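Local coordinates for Serine/threonine protein phosphatase Stp1 (Streptococcus agalactiae, PDB 2PK0) that probably removes phosphate groups from serine and threonine residues of target proteins, as a metal-dependent bacterial phosphatase of the PP2C family, at residues G127-G132 / G189-V194; V112-I117 / V183-E188; K89-G94 / G172-V177. One frame throughout, in Å; residues are numbered along the deposited sequence.

Followed from the N terminus, the chain lays down the helical segment 89-94, then 112-117 and 127-132 on successive strands, before partners arrive in the same order: 172-177, 183-188 and 189-194. Every pair of contacts therefore crosses and none nests within another. Contact 3 closes a loop of 77 residues, joining an outer helix to the loop ahead of strand 180-185. Contact 2 closes one of 65, pairing strands 115-121 and 180-185 in one sheet, and contact 1 one of 56, pairing 125-130 with 191-195 in the other. Contacts 1 and 2 touch, their centres 12 Å apart, tying both sheets of the PP2C sandwich together; contact 3 lies more than 30 Å from either, centre to centre.

Contact 1: residues G127-G132 / G189-V194; sequences GIVRQG and GDYLVV
Ile128 and Leu192 form the apolar centre of this antiparallel pairing, directly across from one another as a non-hydrogen-bonded pair on the face turned to the second sheet of the PP2C sandwich. The two side chains cross obliquely, Ile128 CG1 touching Leu192 CD1 at 4.1 Å. On the reverse face Val129 sits across from Tyr191, and its CG2, anti to the carbonyl carbon, leans along the sheet to Val193 CG2 (4.0 Å).

Between these two faces, in the plane of the sheet, runs the backbone bonding. Gly127 and Val193 exchange two N-H...O bonds, as do Val129 and Tyr191; the straightest, from Val129 N to Tyr191 O, is 2.8 Å long at 170°. Tyr191 N completes its pair on a lone pair of Val129 O, which also takes a hydrogen from a water, 2.8 Å away, that bridges to Gly189 O. Val129 O is thus held twice where the strand pairing gives way to the turn.

At the polar edge Arg130 and Asp190 lie side by side, pointing the same way, and form a bidentate, side-on salt bridge through two hydrogen bonds. The arginine chain runs extended from CB, with CG anti to the backbone N, and bends at chi3 (-57°), presenting NE and NH2. Arg130 NE meets the syn lone pair of Asp190 OD1 at 2.8 Å, whereas Arg130 NH2 approaches Asp190 OD2, 2.6 Å away, from above the carboxylate plane. The two planar groups are tilted by 26°, so the fork is slightly twisted. Glu187 N, three residues before Asp190, also bonds to Asp190 OD2, a second grip on that oxygen.

Strand 191-195 is flanked by strand 238-245 on its other edge, strand 133-136 lies beyond 125-130, and Leu212 of helix 205-212 covers Tyr191 and Val193.

Contact 2: residues V112-I117 / V183-E188; sequences VGDNII and VHLLEE
Asp114 OD2 is gripped by two cations, Arg2 NE and Lys4 NZ, each in a salt bridge, so the N-terminal residues are fastened to the hairpin turn at the end of two inner strands. Asp114 belongs to a type II' turn from Val112 to Asn115, with Gly113 at its positive-phi position; this closes a tight hairpin between strands 103-112 and 115-121. The turn's Asp114 O accepts a hydrogen bond from Leu186 N at 2.8 Å, nearly along the C=O axis (177°).

Deeper in, Ile116 and His184 form the hydrogen-bonded pair of the antiparallel strands. Ile116 N reaches His184 O at 2.9 Å, and His184 N returns a bond to Ile116 O at 3.0 Å. Asn115 CA adds a CA-H...O contact to His184 O.

Ile116 CG1 stands between the backbone N and the carbonyl carbon (chi1 49°), which sets it beside His184 CB, 4.0 Å off, and turns CG2 to Leu186 CD2 at 3.9 Å. On the other face Ile117 CD1 meets Val183 CG2 at 3.9 Å, under helix 72-96, whose Leu72 and Ile75 touch Ile117. Leu185 CD1 packs alongside the carboxylate, 3.6 Å from Asp114 OD1.

The work is divided: backbone bonds and aliphatic packing add strand 180-185 as the sheet's outermost strand, while charge pairing at the turn would favour the ionised form of Asp114.

Contact 3: residues K89-G94 / G172-V177; sequences KIYELG and GQANPV
The helical backbone of 89-94 comes against an irregular chain at 172-177, with Tyr91 CA and Gly172 CA only 4.1 Å apart, and Gly172 takes a positive-phi conformation (109°) suited to glycine. In the α-β-β-α sandwich of the PP2C fold, this joins outer helix 72-96 to the loop leading into strand 180-185.

Tyr91 does most of the touching. Its CG is anti to the backbone N (chi1 175°), which swings the ring out over the loop. Ala174 CA lies above the centre of one ring face in a CH-pi contact, 4.1 Å from the centroid of the Tyr91 ring and 12° off its normal. The methyl carbon Ala174 CB is 4.0 Å from Tyr91 CE1. Gly172 O sits instead at the ring edge, in its plane, 3.7 Å from Tyr91 CD1. The loop therefore wraps the ring from face to edge, through van der Waals and CH-pi contact.

Further along, Val177 N bonds to Glu84 OE1, a second tie to the same helix. On the inner side Ile90 also packs on Ala52 and Thr56 of helix 48-64, and Ile90 CG2, anti to the backbone N, rests 3.7 Å from Gly172 CA.

Contact 1: residues G127-G132 / G189-V194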
loop_
_atom_site.group_PDB
_atom_site.type_symbol
_atom_site.label_atom_id
_atom_site.label_comp_id
_atom_site.label_asym_id
_atom_site.label_seq_id
_atom_site.Cartn_x
_atom_site.Cartn_y
_atom_site.Cartn_z
ATOM N N GLY A 127 -4.931 3.263 5.901
ATOM C CA GLY A 127 -5.701 3.935 6.924
ATOM C C GLY A 127 -7.178 3.609 6.899
ATOM O O GLY A 127 -7.691 3.078 5.926
ATOM N N ILE A 128 -7.866 3.925 7.981
ATOM C CA ILE A 128 -9.310 3.805 8.004
ATOM C C ILE A 128 -9.885 5.180 8.236
ATOM O O ILE A 128 -9.404 5.926 9.083
ATOM C CB ILE A 128 -9.808 2.838 9.116
ATOM C CG1 ILE A 128 -9.494 1.391 8.753
ATOM C CG2 ILE A 128 -11.319 2.976 9.350
ATOM C CD1 ILE A 128 -9.592 0.485 9.921
ATOM N N VAL A 129 -10.889 5.527 7.448
ATOM C CA VAL A 129 -11.665 6.732 7.701
ATOM C C VAL A 129 -13.026 6.376 8.314
ATOM O O VAL A 129 -13.829 5.677 7.698
ATOM C CB VAL A 129 -11.805 7.558 6.417
ATOM C CG1 VAL A 129 -12.761 8.742 6.617
ATOM C CG2 VAL A 129 -10.419 8.012 5.961
ATOM N N ARG A 130 -13.258 6.834 9.540
ATOM C CA ARG A 130 -14.517 6.576 10.280
ATOM C C ARG A 130 -15.030 7.878 10.867
ATOM O O ARG A 130 -14.251 8.628 11.471
ATOM C CB ARG A 130 -14.271 5.581 11.419
ATOM C CG ARG A 130 -15.477 5.177 12.257
ATOM C CD ARG A 130 -15.108 4.017 13.192
ATOM N NE ARG A 130 -14.595 2.887 12.419
ATOM C CZ ARG A 130 -13.684 2.005 12.839
ATOM N NH1 ARG A 130 -13.148 2.104 14.051
ATOM N NH2 ARG A 130 -13.292 1.031 12.023
ATOM N N GLN A 131 -16.325 8.139 10.698
ATOM C CA GLN A 131 -16.974 9.338 11.244
ATOM C C GLN A 131 -16.144 10.601 10.999
ATOM O O GLN A 131 -15.861 11.358 11.921
ATOM C CB GLN A 131 -17.267 9.173 12.745
ATOM C CG GLN A 131 -18.182 7.999 13.115
ATOM C CD GLN A 131 -19.646 8.230 12.744
ATOM O OE1 GLN A 131 -20.248 9.231 13.140
ATOM N NE2 GLN A 131 -20.222 7.299 11.982
ATOM N N GLY A 132 -15.708 10.781 9.755
ATOM C CA GLY A 132 -14.856 11.906 9.358
ATOM C C GLY A 132 -13.417 11.909 9.832
ATOM O O GLY A 132 -12.749 12.920 9.726
ATOM N N GLY A 189 -19.890 1.909 6.965
ATOM C CA GLY A 189 -19.589 3.305 6.662
ATOM C C GLY A 189 -18.112 3.673 6.599
ATOM O O GLY A 189 -17.776 4.797 6.205
ATOM N N ASP A 190 -17.238 2.736 6.987
ATOM C CA ASP A 190 -15.781 2.938 6.955
ATOM C C ASP A 190 -15.257 3.038 5.531
ATOM O O ASP A 190 -15.906 2.589 4.583
ATOM C CB ASP A 190 -15.046 1.774 7.633
ATOM C CG ASP A 190 -15.063 1.848 9.154
ATOM O OD1 ASP A 190 -15.476 2.878 9.716
ATOM O OD2 ASP A 190 -14.640 0.870 9.801
ATOM N N TYR A 191 -14.085 3.640 5.386
ATOM C CA TYR A 191 -13.340 3.602 4.138
ATOM C C TYR A 191 -11.955 3.102 4.490
ATOM O O TYR A 191 -11.256 3.736 5.287
ATOM C CB TYR A 191 -13.192 4.991 3.510
ATOM C CG TYR A 191 -14.480 5.662 3.049
ATOM C CD1 TYR A 191 -14.943 5.503 1.755
ATOM C CD2 TYR A 191 -15.211 6.472 3.907
ATOM C CE1 TYR A 191 -16.099 6.106 1.330
ATOM C CE2 TYR A 191 -16.377 7.089 3.491
ATOM C CZ TYR A 191 -16.820 6.894 2.202
ATOM O OH TYR A 191 -17.983 7.501 1.786
ATOM N N LEU A 192 -11.565 1.960 3.934
ATOM C CA LEU A 192 -10.170 1.563 3.965
ATOM C C LEU A 192 -9.493 2.386 2.895
ATOM O O LEU A 192 -10.010 2.487 1.770
ATOM C CB LEU A 192 -9.994 0.078 3.629
ATOM C CG LEU A 192 -8.576 -0.475 3.846
ATOM C CD1 LEU A 192 -8.157 -0.346 5.308
ATOM C CD2 LEU A 192 -8.492 -1.902 3.391
ATOM N N VAL A 193 -8.345 2.983 3.231
ATOM C CA VAL A 193 -7.597 3.763 2.275
ATOM C C VAL A 193 -6.184 3.203 2.142
ATOM O O VAL A 193 -5.359 3.342 3.031
ATOM C CB VAL A 193 -7.536 5.246 2.680
ATOM C CG1 VAL A 193 -6.829 6.093 1.587
ATOM C CG2 VAL A 193 -8.925 5.794 2.950
ATOM N N VAL A 194 -5.906 2.554 1.025
ATOM C CA VAL A 194 -4.577 2.030 0.788
ATOM C C VAL A 194 -3.894 2.918 -0.254
ATOM O O VAL A 194 -4.421 3.107 -1.347
ATOM C CB VAL A 194 -4.644 0.564 0.287
ATOM C CG1 VAL A 194 -3.252 -0.007 0.156
ATOM C CG2 VAL A 194 -5.474 -0.299 1.233
HETATM O O HOH W 1 -16.371 6.729 7.370
#

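Contact 2: residues V112-I117 / V183-E188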
loop_
_atom_site.group_PDB
_atom_site.type_symbol
_atom_site.label_atom_id
_atom_site.label_comp_id
_atom_site.label_asym_id
_atom_site.label_seq_id
_atom_site.Cartn_x
_atom_site.Cartn_y
_atom_site.Cartn_z
ATOM N N VAL A 112 -11.554 -10.764 4.813
ATOM C CA VAL A 112 -12.272 -11.947 5.265
ATOM C C VAL A 112 -13.494 -11.525 6.089
ATOM O O VAL A 112 -13.349 -11.017 7.208
ATOM C CB VAL A 112 -11.370 -12.821 6.137
ATOM C CG1 VAL A 112 -12.080 -14.114 6.515
ATOM C CG2 VAL A 112 -10.102 -13.100 5.416
ATOM N N GLY A 113 -14.685 -11.740 5.540
ATOM C CA GLY A 113 -15.901 -11.195 6.132
ATOM C C GLY A 113 -15.831 -9.685 6.204
ATOM O O GLY A 113 -15.732 -9.019 5.175
ATOM N N ASP A 114 -15.856 -9.144 7.419
ATOM C CA ASP A 114 -15.627 -7.705 7.620
ATOM C C ASP A 114 -14.302 -7.393 8.338
ATOM O O ASP A 114 -14.090 -6.279 8.837
ATOM C CB ASP A 114 -16.795 -7.043 8.350
ATOM C CG ASP A 114 -17.181 -7.755 9.627
ATOM O OD1 ASP A 114 -16.473 -8.680 10.070
ATOM O OD2 ASP A 114 -18.213 -7.382 10.201
ATOM N N ASN A 115 -13.428 -8.392 8.387
ATOM C CA ASN A 115 -12.071 -8.203 8.864
ATOM C C ASN A 115 -11.109 -8.046 7.688
ATOM O O ASN A 115 -11.313 -8.614 6.615
ATOM C CB ASN A 115 -11.631 -9.390 9.739
ATOM C CG ASN A 115 -12.282 -9.384 11.103
ATOM O OD1 ASN A 115 -11.820 -8.700 12.026
ATOM N ND2 ASN A 115 -13.349 -10.156 11.250
ATOM N N ILE A 116 -10.065 -7.266 7.898
ATOM C CA ILE A 116 -8.959 -7.220 6.967
ATOM C C ILE A 116 -7.723 -7.759 7.674
ATOM O O ILE A 116 -7.600 -7.655 8.896
ATOM C CB ILE A 116 -8.642 -5.788 6.462
ATOM C CG1 ILE A 116 -8.552 -4.812 7.623
ATOM C CG2 ILE A 116 -9.707 -5.296 5.512
ATOM C CD1 ILE A 116 -7.709 -3.629 7.325
ATOM N N ILE A 117 -6.830 -8.360 6.896
ATOM C CA ILE A 117 -5.485 -8.603 7.347
ATOM C C ILE A 117 -4.490 -8.056 6.309
ATOM O O ILE A 117 -4.610 -8.309 5.105
ATOM C CB ILE A 117 -5.218 -10.092 7.688
ATOM C CG1 ILE A 117 -3.746 -10.292 8.098
ATOM C CG2 ILE A 117 -5.590 -10.983 6.529
ATOM C CD1 ILE A 117 -3.467 -11.583 8.850
ATOM N N VAL A 183 -4.461 -7.308 11.903
ATOM C CA VAL A 183 -5.858 -7.641 11.676
ATOM C C VAL A 183 -6.719 -6.527 12.248
ATOM O O VAL A 183 -6.486 -6.074 13.370
ATOM C CB VAL A 183 -6.233 -8.982 12.307
ATOM C CG1 VAL A 183 -7.617 -9.418 11.877
ATOM C CG2 VAL A 183 -5.239 -10.037 11.903
ATOM N N HIS A 184 -7.684 -6.054 11.463
ATOM C CA HIS A 184 -8.609 -5.019 11.921
ATOM C C HIS A 184 -10.028 -5.278 11.487
ATOM O O HIS A 184 -10.272 -5.900 10.460
ATOM C CB HIS A 184 -8.190 -3.657 11.383
ATOM C CG HIS A 184 -6.882 -3.181 11.923
ATOM N ND1 HIS A 184 -6.788 -2.383 13.045
ATOM C CD2 HIS A 184 -5.612 -3.415 11.515
ATOM C CE1 HIS A 184 -5.513 -2.139 13.298
ATOM N NE2 HIS A 184 -4.781 -2.757 12.387
ATOM N N LEU A 185 -10.970 -4.764 12.270
ATOM C CA LEU A 185 -12.386 -4.863 11.962
ATOM C C LEU A 185 -12.840 -3.633 11.191
ATOM O O LEU A 185 -12.530 -2.509 11.568
ATOM C CB LEU A 185 -13.164 -4.965 13.267
ATOM C CG LEU A 185 -14.677 -5.189 13.190
ATOM C CD1 LEU A 185 -15.000 -6.443 12.405
ATOM C CD2 LEU A 185 -15.241 -5.280 14.590
ATOM N N LEU A 186 -13.571 -3.836 10.105
ATOM C CA LEU A 186 -14.170 -2.708 9.392
ATOM C C LEU A 186 -15.638 -2.545 9.788
ATOM O O LEU A 186 -16.408 -3.506 9.745
ATOM C CB LEU A 186 -14.048 -2.893 7.871
ATOM C CG LEU A 186 -12.941 -2.168 7.078
ATOM C CD1 LEU A 186 -11.621 -2.048 7.839
ATOM C CD2 LEU A 186 -12.724 -2.829 5.711
ATOM N N GLU A 187 -16.018 -1.334 10.185
ATOM C CA GLU A 187 -17.401 -1.024 10.556
ATOM C C GLU A 187 -18.194 -0.489 9.364
ATOM O O GLU A 187 -17.614 -0.079 8.365
ATOM C CB GLU A 187 -17.417 -0.020 11.710
ATOM C CG GLU A 187 -17.471 -0.684 13.083
ATOM C CD GLU A 187 -16.716 0.072 14.153
ATOM O OE1 GLU A 187 -17.138 1.196 14.524
ATOM O OE2 GLU A 187 -15.696 -0.476 14.622
ATOM N N GLU A 188 -19.520 -0.507 9.466
ATOM C CA GLU A 188 -20.383 0.023 8.410
ATOM C C GLU A 188 -20.135 1.510 8.205
ATOM O O GLU A 188 -20.133 2.275 9.159
ATOM C CB GLU A 188 -21.857 -0.225 8.749
ATOM C CG GLU A 188 -22.379 -1.574 8.268
ATOM C CD GLU A 188 -23.764 -1.926 8.819
ATOM O OE1 GLU A 188 -24.440 -1.036 9.385
ATOM O OE2 GLU A 188 -24.178 -3.099 8.684
#

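Contact 3: residues K89-G94 / G172-V177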
loop_
_atom_site.group_PDB
_atom_site.type_symbol
_atom_site.label_atom_id
_atom_site.label_comp_id
_atom_site.label_asym_id
_atom_site.label_seq_id
_atom_site.Cartn_x
_atom_site.Cartn_y
_atom_site.Cartn_z
ATOM N N LYS A 89 13.405 -13.136 -5.120
ATOM C CA LYS A 89 13.228 -13.191 -6.576
ATOM C C LYS A 89 13.587 -11.852 -7.241
ATOM O O LYS A 89 14.195 -11.820 -8.304
ATOM C CB LYS A 89 11.796 -13.590 -6.934
ATOM C CG LYS A 89 11.591 -14.003 -8.365
ATOM C CD LYS A 89 10.107 -14.208 -8.726
ATOM C CE LYS A 89 9.979 -14.374 -10.265
ATOM N NZ LYS A 89 8.751 -15.131 -10.729
ATOM N N ILE A 90 13.238 -10.748 -6.601
ATOM C CA ILE A 90 13.530 -9.429 -7.149
ATOM C C ILE A 90 14.988 -9.018 -6.887
ATOM O O ILE A 90 15.602 -8.320 -7.700
ATOM C CB ILE A 90 12.532 -8.396 -6.581
ATOM C CG1 ILE A 90 11.163 -8.648 -7.170
ATOM C CG2 ILE A 90 12.908 -6.970 -6.895
ATOM C CD1 ILE A 90 10.251 -7.547 -6.874
ATOM N N TYR A 91 15.552 -9.460 -5.763
ATOM C CA TYR A 91 16.962 -9.192 -5.488
ATOM C C TYR A 91 17.839 -9.874 -6.527
ATOM O O TYR A 91 18.759 -9.271 -7.064
ATOM C CB TYR A 91 17.371 -9.684 -4.100
ATOM C CG TYR A 91 18.857 -9.525 -3.849
ATOM C CD1 TYR A 91 19.411 -8.254 -3.686
ATOM C CD2 TYR A 91 19.708 -10.633 -3.787
ATOM C CE1 TYR A 91 20.764 -8.078 -3.466
ATOM C CE2 TYR A 91 21.070 -10.470 -3.570
ATOM C CZ TYR A 91 21.594 -9.182 -3.412
ATOM O OH TYR A 91 22.946 -8.986 -3.190
ATOM N N GLU A 92 17.531 -11.137 -6.799
ATOM C CA GLU A 92 18.283 -11.942 -7.744
ATOM C C GLU A 92 18.191 -11.294 -9.118
ATOM O O GLU A 92 19.204 -11.112 -9.794
ATOM C CB GLU A 92 17.704 -13.351 -7.798
ATOM C CG GLU A 92 18.686 -14.462 -7.496
ATOM C CD GLU A 92 18.834 -14.750 -5.996
ATOM O OE1 GLU A 92 19.582 -14.012 -5.311
ATOM O OE2 GLU A 92 18.220 -15.739 -5.513
ATOM N N LEU A 93 16.976 -10.906 -9.502
ATOM C CA LEU A 93 16.726 -10.233 -10.777
ATOM C C LEU A 93 17.396 -8.855 -10.829
ATOM O O LEU A 93 17.808 -8.399 -11.896
ATOM C CB LEU A 93 15.221 -10.112 -11.018
ATOM C CG LEU A 93 14.721 -9.588 -12.368
ATOM C CD1 LEU A 93 15.063 -10.550 -13.509
ATOM C CD2 LEU A 93 13.228 -9.332 -12.317
ATOM N N GLY A 94 17.539 -8.216 -9.672
ATOM C CA GLY A 94 18.292 -6.970 -9.575
ATOM C C GLY A 94 19.776 -7.165 -9.838
ATOM O O GLY A 94 20.442 -6.276 -10.362
ATOM N N GLY A 172 13.124 -6.787 -2.514
ATOM C CA GLY A 172 14.258 -6.824 -3.443
ATOM C C GLY A 172 15.589 -6.466 -2.785
ATOM O O GLY A 172 16.493 -5.954 -3.444
ATOM N N GLN A 173 15.710 -6.717 -1.484
ATOM C CA GLN A 173 16.924 -6.397 -0.733
ATOM C C GLN A 173 17.654 -7.686 -0.296
ATOM O O GLN A 173 17.063 -8.778 -0.288
ATOM C CB GLN A 173 16.573 -5.537 0.491
ATOM C CG GLN A 173 15.665 -6.264 1.452
ATOM C CD GLN A 173 15.480 -5.557 2.766
ATOM O OE1 GLN A 173 15.267 -6.199 3.808
ATOM N NE2 GLN A 173 15.542 -4.233 2.737
ATOM N N ALA A 174 18.928 -7.555 0.080
ATOM C CA ALA A 174 19.753 -8.727 0.415
ATOM C C ALA A 174 19.307 -9.483 1.674
ATOM O O ALA A 174 19.175 -10.704 1.642
ATOM C CB ALA A 174 21.217 -8.350 0.512
ATOM N N ASN A 175 19.072 -8.753 2.762
ATOM C CA ASN A 175 18.582 -9.335 4.010
ATOM C C ASN A 175 17.110 -9.713 3.852
ATOM O O ASN A 175 16.429 -9.135 3.007
ATOM C CB ASN A 175 18.739 -8.310 5.144
ATOM C CG ASN A 175 20.173 -7.837 5.306
ATOM O OD1 ASN A 175 21.111 -8.556 4.965
ATOM N ND2 ASN A 175 20.348 -6.623 5.821
ATOM N N PRO A 176 16.612 -10.692 4.636
ATOM C CA PRO A 176 15.157 -10.952 4.616
ATOM C C PRO A 176 14.332 -9.736 5.069
ATOM O O PRO A 176 14.814 -8.948 5.887
ATOM C CB PRO A 176 14.987 -12.101 5.619
ATOM C CG PRO A 176 16.351 -12.717 5.750
ATOM C CD PRO A 176 17.331 -11.609 5.542
ATOM N N VAL A 177 13.120 -9.565 4.537
ATOM C CA VAL A 177 12.301 -8.425 4.953
ATOM C C VAL A 177 11.530 -8.786 6.191
ATOM O O VAL A 177 11.225 -9.948 6.404
ATOM C CB VAL A 177 11.311 -7.908 3.866
ATOM C CG1 VAL A 177 12.041 -7.197 2.754
ATOM C CG2 VAL A 177 10.487 -9.019 3.313
#